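Local coordinates for protein alpha-L-rhamnosidase (Klebsiella oxytoca, PDB 4XHC) that hydrolyses terminal alpha-L-rhamnose residues from glycosides, as a two-domain glycoside hydrolase of family GH78 with rhamnose bound in its pocket, at residues E233-L245 with Y518-W530. Residues are numbered along the deposited sequence; the frame is centred on the assembly and turned at random.
Sequences EVFEDGPKRDRRL and YGSKLINSYCHAW. With RAM (alpha-L-rhamnopyranose), chain C.
Arg241 and Lys240, neighbours in sequence, both reach from the loop 233-245 into the backbone of 518-530 and take hold of three of its carbonyls. Arg241 NE lies nearly on the extension of the Ile523 C=O bond, 2.9 Å from Ile523 O, but the N-H is bent (143° at the hydrogen). The bend at chi3 (63°) turns the guanidinium so that Tyr518 CD2 lies over one face while Ser525 N sits at the edge; the group is steeply inclined to the phenol ring. NH1 forms a salt bridge with Asp242 OD1 and NH2 another with Glu506, so the group is fixed at both ends. Lys240 runs extended until chi3, where it bends to bring NZ 2.9 Å from Asn524 O and 3.2 Å from Leu522 O; Glu130 and Glu134 supply its salt bridges.

The backbones come closest at Gly238 and His528, and packing is close there. The carbonyl O of Asp237 sits 3.1 Å above the centre of the imidazole, and Ser525 OG is hydrogen-bonded to His528 ND1 (2.9 Å). Beside it, Pro239 CD rests against Cys527 SG at 4.0 Å. The Ala529 end, though still buried, is less directly bonded and partly water-mediated: Ala529 N reaches Asp237 O only through a weak bond, and water 1 donates to that same oxygen and accepts a weak bond from Trp530 N.

On the sugar side the two loops form one wall of the rhamnose pocket in the hydrolase domain. His528 NE2 donates to RAM O3 (3.1 Å, 161° at the hydrogen), and Tyr518 OH, also bonded to Glu506, accepts from RAM O1. Trp530 offers a ring face to O3. With Ser525 steadying the imidazole and Arg241 tying Asp242 to Glu506, the contact's polar network probably sets the positions of the groups that meet the sugar.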
# COMPACT_ATOMS: atom_id res chain seq x y z
N GLU A 233 -24.09 -7.34 -4.12
CA GLU A 233 -25.06 -6.30 -4.50
C GLU A 233 -25.59 -6.53 -5.91
O GLU A 233 -26.62 -5.95 -6.30
CB GLU A 233 -24.47 -4.89 -4.32
CG GLU A 233 -24.57 -4.40 -2.88
CD GLU A 233 -23.85 -3.10 -2.60
OE1 GLU A 233 -22.64 -3.01 -2.92
OE2 GLU A 233 -24.47 -2.17 -2.04
N VAL A 234 -24.89 -7.39 -6.65
CA VAL A 234 -25.40 -8.00 -7.88
C VAL A 234 -24.95 -9.46 -7.89
O VAL A 234 -24.21 -9.88 -7.00
CB VAL A 234 -24.86 -7.30 -9.15
CG1 VAL A 234 -25.28 -5.84 -9.17
CG2 VAL A 234 -23.35 -7.42 -9.27
N PHE A 235 -25.38 -10.23 -8.88
CA PHE A 235 -24.83 -11.57 -9.11
C PHE A 235 -23.45 -11.42 -9.77
O PHE A 235 -23.35 -11.31 -10.99
CB PHE A 235 -25.73 -12.38 -10.05
CG PHE A 235 -27.00 -12.88 -9.42
CD1 PHE A 235 -27.00 -14.03 -8.66
CD2 PHE A 235 -28.20 -12.23 -9.63
CE1 PHE A 235 -28.17 -14.51 -8.10
CE2 PHE A 235 -29.37 -12.70 -9.07
CZ PHE A 235 -29.36 -13.85 -8.30
N GLU A 236 -22.39 -11.41 -8.97
CA GLU A 236 -21.04 -11.25 -9.53
C GLU A 236 -20.59 -12.54 -10.21
O GLU A 236 -20.96 -13.62 -9.77
CB GLU A 236 -20.05 -10.88 -8.43
CG GLU A 236 -20.35 -9.55 -7.75
CD GLU A 236 -19.26 -9.11 -6.77
OE1 GLU A 236 -18.18 -9.76 -6.72
OE2 GLU A 236 -19.47 -8.11 -6.05
N ASP A 237 -19.84 -12.43 -11.30
CA ASP A 237 -19.35 -13.64 -11.98
C ASP A 237 -18.32 -14.37 -11.14
O ASP A 237 -18.38 -15.60 -11.02
CB ASP A 237 -18.82 -13.33 -13.40
CG ASP A 237 -17.62 -12.39 -13.42
OD1 ASP A 237 -17.49 -11.53 -12.54
OD2 ASP A 237 -16.80 -12.51 -14.35
N GLY A 238 -17.39 -13.62 -10.56
CA GLY A 238 -16.37 -14.14 -9.64
C GLY A 238 -15.96 -13.07 -8.62
O GLY A 238 -15.70 -11.93 -9.00
N PRO A 239 -15.92 -13.41 -7.32
CA PRO A 239 -15.66 -12.38 -6.32
C PRO A 239 -14.24 -11.83 -6.29
O PRO A 239 -14.04 -10.71 -5.81
CB PRO A 239 -15.98 -13.08 -4.99
CG PRO A 239 -16.79 -14.28 -5.35
CD PRO A 239 -16.27 -14.70 -6.68
N LYS A 240 -13.26 -12.60 -6.76
CA LYS A 240 -11.90 -12.07 -6.92
C LYS A 240 -11.84 -11.22 -8.17
O LYS A 240 -11.35 -10.09 -8.16
CB LYS A 240 -10.88 -13.20 -7.06
CG LYS A 240 -9.48 -12.69 -7.38
CD LYS A 240 -8.42 -13.77 -7.31
CE LYS A 240 -8.22 -14.44 -8.65
NZ LYS A 240 -7.55 -15.75 -8.49
N ARG A 241 -12.34 -11.80 -9.25
CA ARG A 241 -12.33 -11.19 -10.55
C ARG A 241 -13.49 -11.85 -11.35
O ARG A 241 -13.58 -13.08 -11.32
CB ARG A 241 -10.98 -11.50 -11.18
CG ARG A 241 -10.84 -10.95 -12.57
CD ARG A 241 -9.85 -11.72 -13.42
NE ARG A 241 -10.27 -13.09 -13.65
CZ ARG A 241 -11.28 -13.46 -14.41
NH1 ARG A 241 -12.07 -12.58 -15.00
NH2 ARG A 241 -11.53 -14.74 -14.55
N ASP A 242 -14.35 -11.12 -12.06
CA ASP A 242 -14.28 -9.68 -12.33
C ASP A 242 -15.13 -8.83 -11.39
O ASP A 242 -15.24 -7.63 -11.59
CB ASP A 242 -14.86 -9.36 -13.73
CG ASP A 242 -14.23 -10.18 -14.83
OD1 ASP A 242 -13.05 -9.94 -15.15
OD2 ASP A 242 -14.94 -11.03 -15.41
N ARG A 243 -15.76 -9.46 -10.40
CA ARG A 243 -16.66 -8.76 -9.46
C ARG A 243 -17.79 -8.01 -10.15
O ARG A 243 -18.15 -6.91 -9.74
CB ARG A 243 -15.89 -7.76 -8.60
CG ARG A 243 -14.57 -8.29 -8.09
CD ARG A 243 -13.89 -7.29 -7.18
NE ARG A 243 -12.65 -7.84 -6.65
CZ ARG A 243 -12.04 -7.40 -5.56
NH1 ARG A 243 -12.55 -6.39 -4.87
NH2 ARG A 243 -10.93 -7.99 -5.14
N ARG A 244 -18.36 -8.62 -11.19
CA ARG A 244 -19.21 -7.90 -12.11
C ARG A 244 -20.34 -8.74 -12.66
O ARG A 244 -20.20 -9.95 -12.86
CB ARG A 244 -18.33 -7.41 -13.26
CG ARG A 244 -18.98 -6.35 -14.11
CD ARG A 244 -17.96 -5.40 -14.71
NE ARG A 244 -17.37 -5.89 -15.96
CZ ARG A 244 -16.07 -6.09 -16.16
NH1 ARG A 244 -15.17 -5.87 -15.20
NH2 ARG A 244 -15.67 -6.52 -17.34
N LEU A 245 -21.46 -8.08 -12.94
CA LEU A 245 -22.64 -8.72 -13.51
C LEU A 245 -22.52 -8.94 -15.02
O LEU A 245 -22.46 -7.98 -15.77
CB LEU A 245 -23.86 -7.83 -13.23
CG LEU A 245 -25.23 -8.26 -13.76
CD1 LEU A 245 -25.67 -9.59 -13.18
CD2 LEU A 245 -26.26 -7.17 -13.47
N TYR A 518 -6.43 -16.60 -20.20
CA TYR A 518 -5.87 -15.29 -19.88
C TYR A 518 -4.34 -15.30 -19.86
O TYR A 518 -3.73 -14.24 -19.89
CB TYR A 518 -6.43 -14.79 -18.54
CG TYR A 518 -7.93 -14.93 -18.44
CD1 TYR A 518 -8.77 -14.33 -19.37
CD2 TYR A 518 -8.52 -15.68 -17.43
CE1 TYR A 518 -10.14 -14.47 -19.29
CE2 TYR A 518 -9.90 -15.83 -17.33
CZ TYR A 518 -10.71 -15.22 -18.26
OH TYR A 518 -12.09 -15.33 -18.15
N GLY A 519 -3.74 -16.49 -19.82
CA GLY A 519 -2.28 -16.64 -19.86
C GLY A 519 -1.60 -16.84 -18.51
O GLY A 519 -0.38 -16.79 -18.44
N SER A 520 -2.38 -17.09 -17.46
CA SER A 520 -1.84 -17.54 -16.18
C SER A 520 -2.94 -18.07 -15.30
O SER A 520 -3.98 -17.45 -15.17
CB SER A 520 -1.17 -16.38 -15.45
OG SER A 520 -0.73 -16.76 -14.16
N LYS A 521 -2.71 -19.22 -14.69
CA LYS A 521 -3.73 -19.84 -13.85
C LYS A 521 -3.94 -19.01 -12.58
O LYS A 521 -4.94 -19.18 -11.90
CB LYS A 521 -3.36 -21.30 -13.53
CG LYS A 521 -2.42 -21.44 -12.34
CD LYS A 521 -1.40 -22.57 -12.43
CE LYS A 521 -0.25 -22.23 -11.48
NZ LYS A 521 0.75 -23.32 -11.32
N LEU A 522 -2.99 -18.12 -12.27
CA LEU A 522 -3.10 -17.20 -11.13
C LEU A 522 -4.26 -16.23 -11.24
O LEU A 522 -4.80 -15.81 -10.22
CB LEU A 522 -1.85 -16.32 -11.01
CG LEU A 522 -0.50 -16.95 -10.71
CD1 LEU A 522 0.55 -15.85 -10.63
CD2 LEU A 522 -0.56 -17.78 -9.45
N ILE A 523 -4.62 -15.85 -12.45
CA ILE A 523 -5.65 -14.85 -12.65
C ILE A 523 -6.98 -15.46 -13.06
O ILE A 523 -7.96 -14.75 -13.22
CB ILE A 523 -5.17 -13.77 -13.64
CG1 ILE A 523 -5.81 -12.43 -13.32
CG2 ILE A 523 -5.43 -14.17 -15.08
CD1 ILE A 523 -5.04 -11.25 -13.85
N ASN A 524 -7.05 -16.78 -13.19
CA ASN A 524 -8.34 -17.44 -13.30
C ASN A 524 -9.09 -17.24 -11.98
O ASN A 524 -8.47 -17.03 -10.93
CB ASN A 524 -8.20 -18.95 -13.57
CG ASN A 524 -7.63 -19.26 -14.95
OD1 ASN A 524 -7.47 -18.37 -15.79
ND2 ASN A 524 -7.32 -20.53 -15.18
N SER A 525 -10.41 -17.32 -12.05
CA SER A 525 -11.26 -17.29 -10.85
C SER A 525 -11.52 -18.71 -10.37
O SER A 525 -11.76 -19.60 -11.17
CB SER A 525 -12.56 -16.56 -11.17
OG SER A 525 -13.51 -16.79 -10.15
N TYR A 526 -11.46 -18.91 -9.06
CA TYR A 526 -11.67 -20.24 -8.45
C TYR A 526 -12.96 -20.31 -7.65
O TYR A 526 -13.21 -21.26 -6.91
CB TYR A 526 -10.45 -20.64 -7.61
CG TYR A 526 -9.27 -20.86 -8.50
CD1 TYR A 526 -9.08 -22.08 -9.13
CD2 TYR A 526 -8.40 -19.83 -8.79
CE1 TYR A 526 -8.01 -22.27 -10.00
CE2 TYR A 526 -7.33 -20.01 -9.65
CZ TYR A 526 -7.14 -21.24 -10.25
OH TYR A 526 -6.08 -21.40 -11.10
N CYS A 527 -13.80 -19.30 -7.84
CA CYS A 527 -15.16 -19.30 -7.33
C CYS A 527 -16.00 -18.57 -8.36
O CYS A 527 -16.07 -17.35 -8.33
CB CYS A 527 -15.23 -18.59 -5.97
SG CYS A 527 -16.89 -18.44 -5.31
N HIS A 528 -16.59 -19.33 -9.29
CA HIS A 528 -17.31 -18.74 -10.41
C HIS A 528 -18.66 -19.41 -10.48
O HIS A 528 -18.74 -20.62 -10.69
CB HIS A 528 -16.54 -18.94 -11.72
CG HIS A 528 -16.42 -17.71 -12.55
ND1 HIS A 528 -15.63 -16.64 -12.18
CD2 HIS A 528 -16.98 -17.37 -13.73
CE1 HIS A 528 -15.70 -15.70 -13.10
NE2 HIS A 528 -16.52 -16.11 -14.05
N ALA A 529 -19.71 -18.61 -10.33
CA ALA A 529 -21.05 -19.15 -10.13
C ALA A 529 -21.69 -19.75 -11.39
O ALA A 529 -22.68 -20.46 -11.29
CB ALA A 529 -21.96 -18.09 -9.52
N TRP A 530 -21.12 -19.48 -12.55
CA TRP A 530 -21.58 -20.15 -13.75
C TRP A 530 -21.20 -21.63 -13.72
O TRP A 530 -21.63 -22.40 -14.58
CB TRP A 530 -21.11 -19.43 -15.04
CG TRP A 530 -19.69 -19.62 -15.50
CD1 TRP A 530 -18.74 -20.44 -14.97
CD2 TRP A 530 -19.09 -19.01 -16.65
NE1 TRP A 530 -17.57 -20.35 -15.69
CE2 TRP A 530 -17.76 -19.49 -16.73
CE3 TRP A 530 -19.54 -18.10 -17.61
CZ2 TRP A 530 -16.89 -19.09 -17.73
CZ3 TRP A 530 -18.67 -17.70 -18.60
CH2 TRP A 530 -17.36 -18.20 -18.66
C1 RAM C . -15.00 -13.61 -18.78
C2 RAM C . -15.60 -14.26 -17.56
C3 RAM C . -17.11 -14.12 -17.56
C4 RAM C . -17.64 -14.36 -18.96
C5 RAM C . -17.16 -13.23 -19.86
C6 RAM C . -16.94 -13.66 -21.29
O1 RAM C . -13.86 -12.94 -18.39
O2 RAM C . -15.28 -15.64 -17.64
O3 RAM C . -17.72 -15.04 -16.65
O4 RAM C . -19.05 -14.38 -18.97
O5 RAM C . -15.92 -12.69 -19.37
O HOH W 1 -20.41 -16.91 -12.68
O HOH W 2 -13.27 -15.38 -7.80